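PDB 5YSC: vitamin B12-binding protein from Vibrio cholerae O395, which binds vitamin B12 in the periplasm and probably delivers it to the membrane subunit BtuC of the BtuCDF importer. Local coordinates for residues A[22-27]-A[60-65]; A[72-77]-A[97-102]; A[157-162]-A[167-172]; A[245-250]-A[259-264]. One frame throughout, in Å; residues are numbered along the deposited sequence.

Interaction 1 of 4, residues A[22-27]-A[60-65]. With SO4 (sulfate ion), chain C.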
# COMPACT_ATOMS: atom_id res chain seq x y z
N ARG A 22 23.12 9.79 -2.51
CA ARG A 22 22.64 9.95 -1.14
C ARG A 22 21.11 10.06 -1.22
O ARG A 22 20.57 11.13 -1.47
CB ARG A 22 23.25 11.18 -0.47
CG ARG A 22 24.76 11.13 -0.33
CD ARG A 22 25.23 12.25 0.55
NE ARG A 22 24.67 12.09 1.89
CZ ARG A 22 25.22 11.36 2.85
NH1 ARG A 22 26.36 10.72 2.63
NH2 ARG A 22 24.63 11.26 4.02
N ILE A 23 20.41 8.94 -1.06
CA ILE A 23 18.98 8.90 -1.33
C ILE A 23 18.22 8.79 -0.01
O ILE A 23 18.64 8.07 0.89
CB ILE A 23 18.63 7.73 -2.28
CG1 ILE A 23 19.44 7.84 -3.57
CG2 ILE A 23 17.16 7.75 -2.68
CD1 ILE A 23 19.22 6.70 -4.56
N ILE A 24 17.11 9.51 0.11
CA ILE A 24 16.26 9.42 1.29
C ILE A 24 14.88 8.99 0.85
O ILE A 24 14.36 9.51 -0.13
CB ILE A 24 16.21 10.76 2.04
CG1 ILE A 24 17.57 11.03 2.70
CG2 ILE A 24 15.09 10.79 3.09
CD1 ILE A 24 17.62 12.34 3.47
N SER A 25 14.30 8.03 1.58
CA SER A 25 12.93 7.56 1.35
C SER A 25 12.05 8.02 2.50
O SER A 25 12.39 7.83 3.68
CB SER A 25 12.88 6.04 1.27
OG SER A 25 11.55 5.61 1.39
N LEU A 26 10.90 8.56 2.14
CA LEU A 26 9.95 9.07 3.14
C LEU A 26 8.76 8.15 3.37
O LEU A 26 7.77 8.58 3.96
CB LEU A 26 9.48 10.46 2.73
CG LEU A 26 10.58 11.51 2.54
CD1 LEU A 26 9.94 12.84 2.14
CD2 LEU A 26 11.44 11.71 3.79
N ALA A 27 8.80 6.89 2.91
CA ALA A 27 7.68 5.98 3.13
C ALA A 27 8.13 4.52 3.09
O ALA A 27 9.09 4.20 2.38
CB ALA A 27 6.56 6.18 2.10
N GLU A 60 19.03 5.13 9.22
CA GLU A 60 18.36 6.02 10.15
C GLU A 60 17.01 6.48 9.59
O GLU A 60 16.76 6.44 8.38
CB GLU A 60 19.25 7.21 10.54
CG GLU A 60 19.75 8.10 9.47
CD GLU A 60 20.61 9.22 10.06
OE1 GLU A 60 20.50 9.51 11.28
OE2 GLU A 60 21.41 9.80 9.32
N ARG A 61 16.12 6.85 10.51
CA ARG A 61 14.75 7.25 10.20
C ARG A 61 14.62 8.77 10.20
O ARG A 61 15.16 9.44 11.08
CB ARG A 61 13.81 6.66 11.23
CG ARG A 61 13.39 5.25 10.91
CD ARG A 61 14.32 4.16 11.39
NE ARG A 61 13.64 2.90 11.06
CZ ARG A 61 13.98 2.06 10.08
NH1 ARG A 61 15.09 2.23 9.37
NH2 ARG A 61 13.21 1.01 9.86
N VAL A 62 13.91 9.30 9.21
CA VAL A 62 13.69 10.74 9.16
C VAL A 62 12.23 11.07 8.94
O VAL A 62 11.89 12.21 8.60
CB VAL A 62 14.56 11.41 8.08
CG1 VAL A 62 16.04 11.36 8.49
CG2 VAL A 62 14.34 10.77 6.72
N ALA A 63 11.34 10.10 9.10
CA ALA A 63 9.93 10.40 8.82
C ALA A 63 9.03 9.38 9.50
O ALA A 63 9.39 8.21 9.64
CB ALA A 63 9.64 10.44 7.33
N ASN A 64 7.85 9.84 9.89
CA ASN A 64 6.80 8.98 10.42
C ASN A 64 5.48 9.60 10.00
O ASN A 64 5.44 10.53 9.19
CB ASN A 64 6.90 8.81 11.93
CG ASN A 64 6.84 10.11 12.67
OD1 ASN A 64 6.02 10.99 12.37
ND2 ASN A 64 7.71 10.26 13.65
N HIS A 65 4.38 9.06 10.53
CA HIS A 65 3.08 9.40 9.96
C HIS A 65 2.67 10.83 10.23
O HIS A 65 1.76 11.33 9.57
CB HIS A 65 2.00 8.47 10.50
CG HIS A 65 1.81 8.57 11.99
ND1 HIS A 65 0.62 9.00 12.56
CD2 HIS A 65 2.65 8.30 13.01
CE1 HIS A 65 0.74 8.97 13.88
NE2 HIS A 65 1.95 8.54 14.18
S SO4 C . 10.98 1.84 12.90
O1 SO4 C . 11.10 1.07 11.65
O2 SO4 C . 11.50 1.05 14.02
O3 SO4 C . 9.57 2.13 13.13
O4 SO4 C . 11.76 3.08 12.85

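Interaction 2 of 4, residues A[72-77]-A[97-102]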
# COMPACT_ATOMS: atom_id res chain seq x y z
N LYS A 72 17.12 16.70 10.27
CA LYS A 72 17.98 15.56 9.95
C LYS A 72 18.24 15.47 8.46
O LYS A 72 19.36 15.18 8.05
CB LYS A 72 17.34 14.27 10.46
CG LYS A 72 17.71 13.91 11.86
CD LYS A 72 17.02 12.62 12.35
CE LYS A 72 17.95 11.66 13.05
NZ LYS A 72 18.49 10.66 12.07
N ILE A 73 17.22 15.73 7.63
CA ILE A 73 17.43 15.72 6.19
C ILE A 73 18.47 16.76 5.77
O ILE A 73 19.30 16.51 4.87
CB ILE A 73 16.08 15.93 5.46
CG1 ILE A 73 15.17 14.73 5.77
CG2 ILE A 73 16.28 16.09 3.99
CD1 ILE A 73 13.86 14.76 5.04
N LEU A 74 18.42 17.96 6.37
CA LEU A 74 19.44 18.96 6.09
C LEU A 74 20.82 18.39 6.40
O LEU A 74 21.77 18.53 5.62
CB LEU A 74 19.18 20.20 6.94
CG LEU A 74 18.46 21.45 6.42
CD1 LEU A 74 17.93 21.39 5.02
CD2 LEU A 74 17.35 21.79 7.39
N THR A 75 20.90 17.71 7.54
CA THR A 75 22.09 17.05 8.02
C THR A 75 22.65 16.00 7.06
O THR A 75 23.82 15.66 7.13
CB THR A 75 21.79 16.33 9.34
OG1 THR A 75 22.11 17.18 10.45
CG2 THR A 75 22.54 15.02 9.42
N LEU A 76 21.80 15.47 6.18
CA LEU A 76 22.16 14.34 5.34
C LEU A 76 22.49 14.72 3.91
O LEU A 76 23.10 13.91 3.20
CB LEU A 76 21.03 13.30 5.32
CG LEU A 76 20.90 12.47 6.61
CD1 LEU A 76 19.58 11.73 6.66
CD2 LEU A 76 22.06 11.47 6.72
N LYS A 77 22.09 15.91 3.48
CA LYS A 77 22.43 16.42 2.16
C LYS A 77 22.10 15.47 1.00
O LYS A 77 22.95 15.19 0.17
CB LYS A 77 23.91 16.78 2.11
CG LYS A 77 24.38 17.60 3.30
CD LYS A 77 25.89 17.72 3.35
CE LYS A 77 26.33 19.16 3.13
NZ LYS A 77 27.39 19.58 4.08
N ARG A 97 10.69 21.04 -1.20
CA ARG A 97 10.74 21.56 -2.56
C ARG A 97 11.32 22.96 -2.55
O ARG A 97 12.17 23.30 -3.38
CB ARG A 97 9.35 21.56 -3.19
CG ARG A 97 8.80 20.17 -3.54
CD ARG A 97 7.56 20.21 -4.46
NE ARG A 97 6.40 20.87 -3.86
CZ ARG A 97 5.52 20.26 -3.05
NH1 ARG A 97 5.67 18.97 -2.73
NH2 ARG A 97 4.48 20.95 -2.56
N GLN A 98 10.90 23.79 -1.59
CA GLN A 98 11.36 25.17 -1.57
C GLN A 98 12.84 25.25 -1.23
O GLN A 98 13.54 26.16 -1.68
CB GLN A 98 10.49 26.00 -0.59
CG GLN A 98 9.33 26.75 -1.34
CD GLN A 98 8.14 27.16 -0.45
OE1 GLN A 98 8.07 26.82 0.74
NE2 GLN A 98 7.18 27.88 -1.05
N LEU A 99 13.35 24.26 -0.50
CA LEU A 99 14.76 24.18 -0.17
C LEU A 99 15.62 23.71 -1.34
O LEU A 99 16.84 23.68 -1.19
CB LEU A 99 14.96 23.25 1.01
CG LEU A 99 14.59 23.80 2.39
CD1 LEU A 99 14.60 22.66 3.43
CD2 LEU A 99 15.59 24.87 2.76
N GLY A 100 15.00 23.33 -2.46
CA GLY A 100 15.72 22.99 -3.66
C GLY A 100 16.18 21.55 -3.77
O GLY A 100 17.07 21.27 -4.58
N PHE A 101 15.60 20.64 -3.01
CA PHE A 101 15.97 19.23 -3.15
C PHE A 101 15.34 18.60 -4.39
O PHE A 101 14.23 18.94 -4.81
CB PHE A 101 15.55 18.45 -1.91
CG PHE A 101 16.36 18.76 -0.71
CD1 PHE A 101 17.66 18.35 -0.63
CD2 PHE A 101 15.81 19.46 0.35
CE1 PHE A 101 18.42 18.62 0.46
CE2 PHE A 101 16.57 19.74 1.47
CZ PHE A 101 17.88 19.32 1.52
N THR A 102 16.08 17.67 -4.98
CA THR A 102 15.54 16.90 -6.08
C THR A 102 14.62 15.85 -5.47
O THR A 102 15.06 15.04 -4.64
CB THR A 102 16.65 16.27 -6.91
OG1 THR A 102 17.47 17.31 -7.46
CG2 THR A 102 16.06 15.47 -8.04

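Interaction 3 of 4, residues A[157-162]-A[167-172]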
# COMPACT_ATOMS: atom_id res chain seq x y z
N TYR A 157 -17.25 -6.08 -0.62
CA TYR A 157 -16.39 -6.30 0.53
C TYR A 157 -16.32 -5.07 1.43
O TYR A 157 -16.54 -3.93 1.03
CB TYR A 157 -14.96 -6.72 0.09
CG TYR A 157 -14.17 -5.58 -0.48
CD1 TYR A 157 -14.24 -5.27 -1.84
CD2 TYR A 157 -13.38 -4.78 0.35
CE1 TYR A 157 -13.54 -4.20 -2.36
CE2 TYR A 157 -12.70 -3.70 -0.16
CZ TYR A 157 -12.77 -3.43 -1.53
OH TYR A 157 -12.12 -2.36 -2.08
N PHE A 158 -15.99 -5.34 2.69
CA PHE A 158 -15.57 -4.37 3.67
C PHE A 158 -14.13 -4.66 4.03
O PHE A 158 -13.81 -5.80 4.38
CB PHE A 158 -16.48 -4.49 4.88
CG PHE A 158 -16.05 -3.68 6.05
CD1 PHE A 158 -15.75 -2.33 5.91
CD2 PHE A 158 -15.96 -4.25 7.31
CE1 PHE A 158 -15.37 -1.57 7.00
CE2 PHE A 158 -15.56 -3.50 8.39
CZ PHE A 158 -15.25 -2.16 8.23
N TYR A 159 -13.24 -3.66 3.95
CA TYR A 159 -11.86 -3.80 4.43
C TYR A 159 -11.58 -2.85 5.57
O TYR A 159 -11.56 -1.62 5.39
CB TYR A 159 -10.83 -3.57 3.32
CG TYR A 159 -9.39 -3.63 3.83
CD1 TYR A 159 -8.97 -4.66 4.65
CD2 TYR A 159 -8.48 -2.65 3.50
CE1 TYR A 159 -7.67 -4.72 5.13
CE2 TYR A 159 -7.18 -2.69 3.95
CZ TYR A 159 -6.78 -3.72 4.78
OH TYR A 159 -5.49 -3.75 5.24
N GLN A 160 -11.33 -3.44 6.73
CA GLN A 160 -11.05 -2.77 7.98
C GLN A 160 -9.54 -2.55 8.18
O GLN A 160 -8.76 -3.50 8.20
CB GLN A 160 -11.59 -3.69 9.08
CG GLN A 160 -11.88 -3.04 10.32
CD GLN A 160 -12.65 -3.96 11.22
OE1 GLN A 160 -12.93 -5.13 10.89
NE2 GLN A 160 -13.02 -3.44 12.37
N LEU A 161 -9.13 -1.29 8.37
CA LEU A 161 -7.76 -0.98 8.74
C LEU A 161 -7.49 -1.10 10.24
O LEU A 161 -6.33 -1.25 10.65
CB LEU A 161 -7.41 0.44 8.30
CG LEU A 161 -7.33 0.70 6.81
CD1 LEU A 161 -7.04 2.16 6.62
CD2 LEU A 161 -6.20 -0.13 6.16
N SER A 162 -8.53 -1.02 11.06
CA SER A 162 -8.42 -1.14 12.50
C SER A 162 -9.79 -1.54 13.04
O SER A 162 -10.80 -1.35 12.38
CB SER A 162 -7.95 0.16 13.15
OG SER A 162 -8.65 1.28 12.61
N ILE A 167 -11.61 2.29 10.93
CA ILE A 167 -11.24 3.09 9.77
C ILE A 167 -11.23 2.18 8.56
O ILE A 167 -10.76 1.04 8.63
CB ILE A 167 -9.85 3.75 9.94
CG1 ILE A 167 -9.75 4.50 11.26
CG2 ILE A 167 -9.56 4.68 8.79
CD1 ILE A 167 -10.70 5.60 11.38
N THR A 168 -11.75 2.68 7.45
CA THR A 168 -11.80 1.93 6.21
C THR A 168 -11.31 2.85 5.11
O THR A 168 -10.73 3.92 5.36
CB THR A 168 -13.22 1.37 5.97
OG1 THR A 168 -13.21 0.44 4.87
CG2 THR A 168 -14.24 2.47 5.64
N LEU A 169 -11.52 2.44 3.87
CA LEU A 169 -11.06 3.13 2.69
C LEU A 169 -12.25 3.53 1.84
O LEU A 169 -13.34 2.96 1.97
CB LEU A 169 -10.09 2.27 1.86
CG LEU A 169 -10.62 1.15 0.96
CD1 LEU A 169 -9.45 0.49 0.22
CD2 LEU A 169 -11.40 0.11 1.74
N ALA A 170 -12.01 4.45 0.91
CA ALA A 170 -13.07 5.03 0.09
C ALA A 170 -12.48 5.78 -1.10
O ALA A 170 -11.26 5.93 -1.23
CB ALA A 170 -13.95 5.97 0.94
N GLN A 171 -13.36 6.21 -2.00
CA GLN A 171 -13.00 7.10 -3.10
C GLN A 171 -11.92 6.54 -4.02
O GLN A 171 -11.24 7.31 -4.71
CB GLN A 171 -12.55 8.47 -2.57
CG GLN A 171 -13.56 9.15 -1.71
CD GLN A 171 -13.14 10.55 -1.33
OE1 GLN A 171 -12.05 11.00 -1.68
NE2 GLN A 171 -14.00 11.24 -0.61
N GLY A 172 -11.77 5.21 -4.07
CA GLY A 172 -10.80 4.63 -4.96
C GLY A 172 -9.37 4.74 -4.48
O GLY A 172 -8.47 4.34 -5.21
O HOH W 1 -14.46 -1.08 3.15

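Interaction 4 of 4, residues A[245-250]-A[259-264]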
# COMPACT_ATOMS: atom_id res chain seq x y z
N ASP A 245 1.26 -5.47 5.07
CA ASP A 245 2.50 -5.03 4.43
C ASP A 245 2.40 -5.13 2.91
O ASP A 245 2.84 -4.24 2.18
CB ASP A 245 3.68 -5.86 4.94
CG ASP A 245 4.05 -5.59 6.40
OD1 ASP A 245 3.44 -4.72 7.06
OD2 ASP A 245 4.99 -6.32 6.89
N TRP A 246 1.82 -6.22 2.41
CA TRP A 246 1.71 -6.40 0.97
C TRP A 246 0.68 -5.45 0.39
O TRP A 246 0.84 -4.97 -0.74
CB TRP A 246 1.26 -7.83 0.65
CG TRP A 246 2.14 -8.94 1.10
CD1 TRP A 246 3.47 -8.88 1.50
CD2 TRP A 246 1.75 -10.30 1.20
NE1 TRP A 246 3.90 -10.15 1.84
CE2 TRP A 246 2.86 -11.03 1.69
CE3 TRP A 246 0.57 -10.98 0.95
CZ2 TRP A 246 2.82 -12.38 1.88
CZ3 TRP A 246 0.51 -12.34 1.18
CH2 TRP A 246 1.62 -13.03 1.65
N LEU A 247 -0.41 -5.28 1.12
CA LEU A 247 -1.62 -4.67 0.61
C LEU A 247 -1.54 -3.16 0.66
O LEU A 247 -1.81 -2.48 -0.34
CB LEU A 247 -2.80 -5.17 1.42
CG LEU A 247 -4.13 -4.56 1.00
CD1 LEU A 247 -4.57 -4.94 -0.41
CD2 LEU A 247 -5.15 -4.92 2.04
N ASN A 248 -1.12 -2.63 1.79
CA ASN A 248 -1.25 -1.21 2.04
C ASN A 248 -0.04 -0.39 1.63
O ASN A 248 -0.09 0.85 1.66
CB ASN A 248 -1.59 -1.01 3.51
CG ASN A 248 -2.97 -1.57 3.84
OD1 ASN A 248 -3.84 -1.58 2.98
ND2 ASN A 248 -3.18 -2.00 5.05
N ARG A 249 1.04 -1.05 1.21
CA ARG A 249 2.18 -0.43 0.55
C ARG A 249 2.19 -0.80 -0.91
O ARG A 249 2.23 -2.00 -1.22
CB ARG A 249 3.51 -0.88 1.17
CG ARG A 249 3.64 -0.86 2.64
CD ARG A 249 4.90 -1.55 3.06
NE ARG A 249 4.96 -1.73 4.49
CZ ARG A 249 6.06 -2.12 5.12
NH1 ARG A 249 7.16 -2.35 4.43
NH2 ARG A 249 6.05 -2.24 6.44
N PRO A 250 2.29 0.12 -1.83
CA PRO A 250 2.40 -0.26 -3.25
C PRO A 250 3.82 -0.59 -3.67
O PRO A 250 4.68 0.29 -3.79
CB PRO A 250 1.88 0.99 -3.99
CG PRO A 250 1.24 1.82 -2.97
CD PRO A 250 1.88 1.53 -1.67
N GLU A 259 -2.78 -11.73 -5.23
CA GLU A 259 -3.10 -13.15 -5.14
C GLU A 259 -3.98 -13.45 -3.92
O GLU A 259 -4.95 -14.23 -4.00
CB GLU A 259 -1.77 -13.95 -5.13
CG GLU A 259 -1.79 -15.23 -5.85
CD GLU A 259 -0.41 -15.86 -5.93
OE1 GLU A 259 0.46 -15.34 -6.68
OE2 GLU A 259 -0.21 -16.90 -5.24
N GLN A 260 -3.64 -12.89 -2.76
CA GLN A 260 -4.37 -13.21 -1.52
C GLN A 260 -5.81 -12.73 -1.62
O GLN A 260 -6.75 -13.48 -1.34
CB GLN A 260 -3.67 -12.58 -0.31
CG GLN A 260 -4.28 -12.97 1.03
CD GLN A 260 -3.59 -12.34 2.20
OE1 GLN A 260 -3.30 -11.15 2.22
NE2 GLN A 260 -3.34 -13.16 3.22
N VAL A 261 -5.97 -11.46 -2.01
CA VAL A 261 -7.30 -10.87 -2.14
C VAL A 261 -8.13 -11.63 -3.16
O VAL A 261 -9.28 -12.01 -2.89
CB VAL A 261 -7.19 -9.38 -2.52
CG1 VAL A 261 -8.55 -8.82 -3.01
CG2 VAL A 261 -6.71 -8.66 -1.31
N CYS A 262 -7.54 -11.85 -4.34
CA CYS A 262 -8.24 -12.49 -5.45
C CYS A 262 -8.61 -13.93 -5.14
O CYS A 262 -9.69 -14.41 -5.52
CB CYS A 262 -7.36 -12.44 -6.68
SG CYS A 262 -7.41 -10.96 -7.67
N THR A 263 -7.73 -14.65 -4.45
CA THR A 263 -8.08 -16.01 -4.04
C THR A 263 -9.27 -16.01 -3.09
O THR A 263 -10.20 -16.81 -3.25
CB THR A 263 -6.87 -16.70 -3.39
OG1 THR A 263 -5.84 -16.89 -4.37
CG2 THR A 263 -7.29 -18.07 -2.76
N TYR A 264 -9.29 -15.11 -2.11
CA TYR A 264 -10.41 -15.01 -1.19
C TYR A 264 -11.70 -14.58 -1.88
O TYR A 264 -12.78 -15.11 -1.58
CB TYR A 264 -10.08 -14.03 -0.06
CG TYR A 264 -9.27 -14.64 1.08
CD1 TYR A 264 -9.67 -15.84 1.68
CD2 TYR A 264 -8.13 -14.00 1.60
CE1 TYR A 264 -8.97 -16.40 2.72
CE2 TYR A 264 -7.42 -14.58 2.66
CZ TYR A 264 -7.85 -15.77 3.21
OH TYR A 264 -7.17 -16.36 4.24

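Interaction 1 of 4, residues A[22-27]-A[60-65]
Beside the cobalamin pocket of the domain built on strands 43-45, 23-25, 80-83 and 103-105, Ile24 and Leu26 pack against Val62 and Ala63 of the loop that follows strand 43-45. The closest pair is methyl to methyl: Ile24 CG2 lies 3.7 Å from Val62 CG2, and the two side chains cross at about a right angle. Ile24 presents that methyl because its branch CG2 stands anti to the backbone N, while CG1 lies beside that N. Leu26 arrives end first, its CD2 4.2 Å from both Val62 CG2 and Ala63 CB, so one leucine methyl bridges two neighbouring loop residues. Strand 43-45 and helix 70-76 complete the packing through Val44, Ala45 and Ile73. On the far side of the loop Arg61 turns away and grips a sulfate, probably from the crystallisation liquor, with two bonds at the guanidinium edge: NE gives 2.6 Å to sulfate O4 and NH2 gives 2.8 Å to O1. Asn64 and His65, next along the loop, belong to the ligand pocket. With aliphatic carbon alone joining the two segments, burial holds the loop to the strand end, while Arg61 binds an anion and His65 N makes a weak hydrogen bond to cobalamin.

Interaction 2 of 4, residues A[72-77]-A[97-102]
The ring of Phe101 takes the end of Leu74 at its edge, near the ring plane, with Leu74 CD1 4.1 Å from Phe101 CZ and equally far from CE2. Ile73 reaches the same end of the ring obliquely, its CG2 4.4 Å from Phe101 CZ. The Phe101 side chain also packs on Pro78 of the loop before strand 80-83, on Ile81 of that strand and on Leu96 of helix 90-98. Leu74 CD1 also touches Leu99 CD1 at 3.9 Å, so this one methyl sits between an aliphatic and an aromatic partner, and the leucine crosses each of them at about a right angle. Phe101 is aimed at helix 70-76 by a first torsion of -71°, which sets CG anti to its own carbonyl carbon. The chain leaves helix 90-98 at Gly100, whose positive phi belongs to a Schellman motif; Leu99 and Phe101 on either side of it both point their CB toward the other helix. Leu74 and Leu99 are exposed while Ile73 is buried, so the contact grades from a solvent-facing leucine pair into the core, and dispersion and burial of carbon hold helix 70-76 against the turn that follows helix 90-98.

Interaction 3 of 4, residues A[157-162]-A[167-172]
Two hydrogen bonds join Tyr159 and Leu161 to the returning chain at Ile167 and Thr168. Leu161 N gives 2.9 Å to Ile167 O. Thr168 OG1 donates to Tyr159 O at 2.7 Å, coming from above the carbonyl plane, 37° out of it. A water extends this second link: it donates to Thr168 OG1 at 2.6 Å and accepts from Tyr159 N at 3.0 Å. The threonine hydroxyl, anti to its own backbone N (chi1 -170°), thus bonds the C=O of Tyr159 directly and reaches its N-H through the water, and so probably takes the place of a backbone bond.

Van der Waals contacts fill in around these bonds. Leu169 CD2 lies 4.0 Å from Tyr159 CB and near the plane of the tyrosine ring, at its edge. Phe158 CE1 comes within 3.6 Å of Thr168 OG1, an oblique approach to the ring. Leu161 CD1 meets Ile167 CG2 at 4.2 Å, and the leucine also touches the bound cobalamin.

Strand 155-159 runs between strands 184-186 and 210-213 of its parallel sheet, and the chain turns back beyond Tyr159, the touching parts running 140° apart. Tyr157 stacks on Phe179 of helix 176-181, while Tyr159 packs on Leu247 and hydrogen-bonds Asn248 of helix 244-248.

Interaction 4 of 4, residues A[245-250]-A[259-264]
Trp246 and Leu247 of helix 244-248 touch Gln260 and Val261 of helix 254-267, and both also pack on Ala257 of the same helix. Just before them, Asp245 turns to the ligand, and its OD1 hydrogen-bonds cyanocobalamin. Trp246 comes next, pointing its CB toward the other helix; with CG anti to the carbonyl carbon (chi1 -60°), the six-membered part of the indole reaches the amide of Gln260. Its CE3 and CZ3 both stand 4.1 Å from Gln260 OE1, an oblique approach with ring and amide planes 48° apart. The glutamine gets there extended beyond CG, crossing the tryptophan at about a right angle, and OE1 is held by the backbone N of Asn243, which fixes where the amide oxygen lies beside the indole. Leu247 makes the second contact, loosely, with CD1 4.4 Å from Val261 CG2, and Phe179 of helix 176-181 packs against both of these residues. Asn248 and Arg249 belong to the cobalamin pocket; Arg249 bonds the ligand through NE, its NH1 and NH2 making salt bridges with Glu32 and Asp51. Arg249 NH2 is also 3.7 Å from Asp245 OD1, a long salt bridge in which the oxygen lies well out of the guanidinium plane and attraction of charge alone would act. In helix 254-267, Cys262 forms a disulfide with Cys182. The arrangement is two consecutive helices joined by a short loop at the C-terminal end of the periplasmic binding protein fold, in which a short helix presents pocket residues to cobalamin while other residues of it rest on the long final helix.

How the interactions relate
The four contacts follow one another along the chain. Interaction 1 uses strand 23-25 of the first parallel sheet, and interaction 2 joins helices 70-76 and 90-98 in the same half of the fold; their centres lie about 12 Å apart and they touch through the salt bridge between Glu60 and Lys72. Interactions 3 and 4, centres about 13 Å apart, meet where strand 155-159 of the second sheet touches helix 244-248. Interactions 1 and 3 lie on opposite sides of the chain's centre, about 26 Å between centres. Interactions 1, 3 and 4 each include cobalamin-pocket residues, so both halves approach the ligand, whereas interaction 2 lies farther out, near Glu71, predicted to matter for BtuC binding.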